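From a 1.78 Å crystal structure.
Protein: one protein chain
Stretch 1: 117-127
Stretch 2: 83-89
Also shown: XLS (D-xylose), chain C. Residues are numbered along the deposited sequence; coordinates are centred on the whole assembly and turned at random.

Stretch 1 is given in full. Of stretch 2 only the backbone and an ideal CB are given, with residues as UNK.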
# COMPACT_ATOMS: atom_id res chain seq x y z
N ILE A 117 -17.17 29.26 -9.32
CA ILE A 117 -17.19 28.48 -10.59
C ILE A 117 -18.61 27.93 -10.90
O ILE A 117 -19.07 27.92 -12.04
CB ILE A 117 -16.15 27.29 -10.48
CG1 ILE A 117 -14.72 27.84 -10.50
CG2 ILE A 117 -16.41 26.19 -11.51
CD1 ILE A 117 -13.67 26.76 -10.19
N THR A 118 -19.28 27.43 -9.86
CA THR A 118 -20.65 26.91 -9.99
C THR A 118 -21.55 27.99 -10.57
O THR A 118 -22.19 27.75 -11.59
CB THR A 118 -21.22 26.38 -8.64
OG1 THR A 118 -20.35 25.36 -8.18
CG2 THR A 118 -22.65 25.78 -8.81
N ALA A 119 -21.50 29.17 -9.97
CA ALA A 119 -22.28 30.33 -10.42
C ALA A 119 -21.91 30.73 -11.84
O ALA A 119 -22.81 30.97 -12.66
CB ALA A 119 -22.10 31.49 -9.43
N ALA A 120 -20.61 30.76 -12.17
CA ALA A 120 -20.13 31.13 -13.54
C ALA A 120 -20.65 30.19 -14.59
O ALA A 120 -20.85 30.59 -15.74
CB ALA A 120 -18.57 31.24 -13.61
N LEU A 121 -20.88 28.93 -14.18
CA LEU A 121 -21.53 27.92 -15.04
C LEU A 121 -23.07 28.03 -15.05
O LEU A 121 -23.74 27.16 -15.59
CB LEU A 121 -21.09 26.50 -14.63
CG LEU A 121 -19.63 26.10 -14.90
CD1 LEU A 121 -19.22 24.83 -14.20
CD2 LEU A 121 -19.43 25.93 -16.39
N GLY A 122 -23.63 29.09 -14.43
CA GLY A 122 -25.07 29.27 -14.30
C GLY A 122 -25.74 28.34 -13.31
O GLY A 122 -26.97 28.31 -13.25
N GLY A 123 -24.93 27.64 -12.50
CA GLY A 123 -25.43 26.59 -11.65
C GLY A 123 -25.94 27.12 -10.35
O GLY A 123 -25.44 28.12 -9.82
N GLU A 124 -26.94 26.41 -9.83
CA GLU A 124 -27.56 26.73 -8.58
C GLU A 124 -27.45 25.62 -7.55
O GLU A 124 -27.98 25.72 -6.46
CB GLU A 124 -28.98 27.16 -8.91
CG GLU A 124 -28.93 28.57 -9.69
CD GLU A 124 -30.25 29.08 -10.28
OE1 GLU A 124 -30.78 28.46 -11.26
OE2 GLU A 124 -30.71 30.13 -9.78
N ILE A 125 -26.69 24.57 -7.87
CA ILE A 125 -26.44 23.45 -6.98
C ILE A 125 -24.97 23.04 -7.06
O ILE A 125 -24.47 22.72 -8.16
CB ILE A 125 -27.31 22.23 -7.32
CG1 ILE A 125 -28.81 22.52 -7.16
CG2 ILE A 125 -26.96 21.06 -6.40
CD1 ILE A 125 -29.70 21.42 -7.74
N MSE A 126 -24.29 23.09 -5.91
CA MSE A 126 -22.91 22.57 -5.75
C MSE A 126 -23.05 21.47 -4.71
O MSE A 126 -23.48 21.74 -3.56
CB MSE A 126 -21.95 23.64 -5.24
CG MSE A 126 -20.51 23.14 -5.10
SE MSE A 126 -19.30 24.49 -4.70
CE MSE A 126 -18.80 24.04 -2.87
N MSE A 127 -22.65 20.25 -5.10
CA MSE A 127 -22.79 19.08 -4.21
C MSE A 127 -21.51 18.31 -4.06
O MSE A 127 -20.61 18.46 -4.87
CB MSE A 127 -23.83 18.11 -4.78
CG MSE A 127 -23.50 17.62 -6.21
SE MSE A 127 -23.93 15.84 -6.37
CE MSE A 127 -22.68 14.96 -5.17
N UNK A 83 -28.83 23.37 -18.05
CA UNK A 83 -28.41 23.66 -16.68
C UNK A 83 -27.25 22.76 -16.24
O UNK A 83 -27.17 21.61 -16.64
CB UNK A 83 -29.59 23.49 -15.72
N UNK A 84 -26.40 23.28 -15.37
CA UNK A 84 -25.25 22.58 -14.84
C UNK A 84 -25.32 22.62 -13.33
O UNK A 84 -25.66 23.65 -12.77
CB UNK A 84 -23.94 23.19 -15.35
N UNK A 85 -25.09 21.46 -12.72
CA UNK A 85 -24.80 21.32 -11.28
C UNK A 85 -23.31 20.90 -11.20
O UNK A 85 -22.73 20.43 -12.18
CB UNK A 85 -25.72 20.30 -10.60
N UNK A 86 -22.67 21.13 -10.06
CA UNK A 86 -21.27 20.78 -9.89
C UNK A 86 -21.06 19.77 -8.77
O UNK A 86 -21.85 19.72 -7.80
CB UNK A 86 -20.45 22.04 -9.61
N UNK A 87 -20.03 18.95 -8.96
CA UNK A 87 -19.57 17.99 -7.98
C UNK A 87 -18.17 18.46 -7.53
O UNK A 87 -17.23 18.59 -8.32
CB UNK A 87 -19.55 16.57 -8.55
N UNK A 88 -18.06 18.71 -6.24
CA UNK A 88 -16.88 19.27 -5.63
C UNK A 88 -16.59 18.54 -4.34
O UNK A 88 -17.51 18.30 -3.57
CB UNK A 88 -17.05 20.77 -5.38
N UNK A 89 -15.33 18.22 -4.11
CA UNK A 89 -14.90 17.55 -2.90
C UNK A 89 -13.79 18.25 -2.17
O UNK A 89 -12.91 18.85 -2.79
CB UNK A 89 -14.46 16.12 -3.23
C1 XLS C . -18.54 9.81 -5.35
C2 XLS C . -18.10 11.22 -5.00
C3 XLS C . -16.65 11.58 -5.50
C4 XLS C . -16.49 13.00 -5.99
O1 XLS C . -19.36 8.96 -4.52
O2 XLS C . -19.08 12.19 -5.39
O3 XLS C . -16.06 10.78 -6.52
O4 XLS C . -17.01 13.87 -5.02

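The first part of stretch 2 runs as a strand beside strand 125-127 of stretch 1, the two N-to-C directions differing by 22°, so the strands are parallel and successive side chains alternate between the two faces of the sheet.

Position 83 lies at the start of the strand, with its CA-to-CB bond sideways and nothing of stretch 1 within 5.5 Å of the ideal CB. Stretch 1 sets little constraint here, and a long polar or charged chain would be as suitable as a small one. The residue is Lys83, extended through chi2 and chi3, which makes no contact with stretch 1.

At position 84 the CB points toward stretch 1, 4.0 Å from Leu121 O, and the isobutyl group of Leu121 offers an apolar surface. Valine, isoleucine or leucine would suit it. The deposited Ile84 places CG2 4.1 Å from Leu121 CD1. Its carbonyl also matters: Ile84 O lies 3.2 Å from Gly123 CA, and a CB on residue 123 would fall 2.7 Å from that oxygen, a clash that glycine avoids. Direct backbone pairing has not yet begun, and two waters fill the gap. One accepts from Ile84 N (2.9 Å) and donates to Leu121 O (2.8 Å); the other donates to Ile84 O (2.7 Å) and accepts from Glu124 N (2.9 Å).

Position 85 points its CB sideways, 3.7 Å from Ile125 O and beside the Ile125 side chain. Alanine, serine, threonine or valine could all be imagined. It is Ser85, whose CB packs 4.1 Å from Ile125 CB, while its hydroxyl is hydrogen-bonded elsewhere in the structure. Ser85 CA makes a CA-H...O contact with Ile125 O at 3.4 Å.

Position 86 pairs with Met126, and both side chains lie on the same face of the sheet. The ideal CB is 3.6 Å from Thr118 OG1, so a hydroxyl would find a partner, while Leu121 provides an apolar neighbour; serine or threonine fits the polar side, valine the apolar one. Thr86 meets both demands. In the p rotamer, its OG1 donates to Thr118 OG1 at 2.8 Å, and its CG2 lies 4.1 Å from Leu121 CD1. The backbone N and O of Thr86 both bond to the neighbouring strand, spanning Met126: Thr86 N donates to Ile125 O (3.1 Å), and Met127 N donates to Thr86 O (2.9 Å).

Position 87 pairs with Met127 on the other face, where the bound sugar's hydroxyls lie beyond the CB. A polar chain such as asparagine, aspartate or glutamine would suit. Asn87 OD1 accepts from XLS O4 at 2.8 Å, and Asn87 ND2 donates weakly to XLS O2 at 3.3 Å; ND2 also lies 3.1 Å from Met127 CE.

At position 88 the CB points toward stretch 1, 4.2 Å from Met126 CG, which favours a branched or other apolar chain. Val88 places CG2 4.0 Å from Met126 CG, and Val88 N donates to Met127 O at 2.9 Å.

Position 89 has nothing of stretch 1 near its ideal CB, so many residues would be tolerated; it is Gly89.

Stretch 2 (83-89) KISTNVG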
# COMPACT_ATOMS: atom_id res chain seq x y z
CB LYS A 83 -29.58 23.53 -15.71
CG LYS A 83 -30.61 24.70 -15.83
CD LYS A 83 -31.64 24.62 -14.67
CE LYS A 83 -32.64 25.82 -14.63
NZ LYS A 83 -33.47 25.92 -15.90
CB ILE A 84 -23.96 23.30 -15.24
CG1 ILE A 84 -23.80 23.40 -16.77
CG2 ILE A 84 -22.69 22.64 -14.61
CD1 ILE A 84 -23.72 22.10 -17.46
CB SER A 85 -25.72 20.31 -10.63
OG SER A 85 -25.55 19.03 -11.19
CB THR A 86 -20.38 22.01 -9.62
OG1 THR A 86 -20.79 22.62 -8.38
CG2 THR A 86 -20.45 22.96 -10.71
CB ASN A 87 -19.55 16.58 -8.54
CG ASN A 87 -19.26 15.56 -7.49
OD1 ASN A 87 -18.14 15.47 -7.02
ND2 ASN A 87 -20.25 14.75 -7.16
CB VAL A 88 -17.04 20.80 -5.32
CG1 VAL A 88 -15.88 21.30 -4.53
CG2 VAL A 88 -17.16 21.62 -6.64
O HOH W 1 -26.39 26.18 -15.45
O HOH W 2 -27.69 23.87 -11.05
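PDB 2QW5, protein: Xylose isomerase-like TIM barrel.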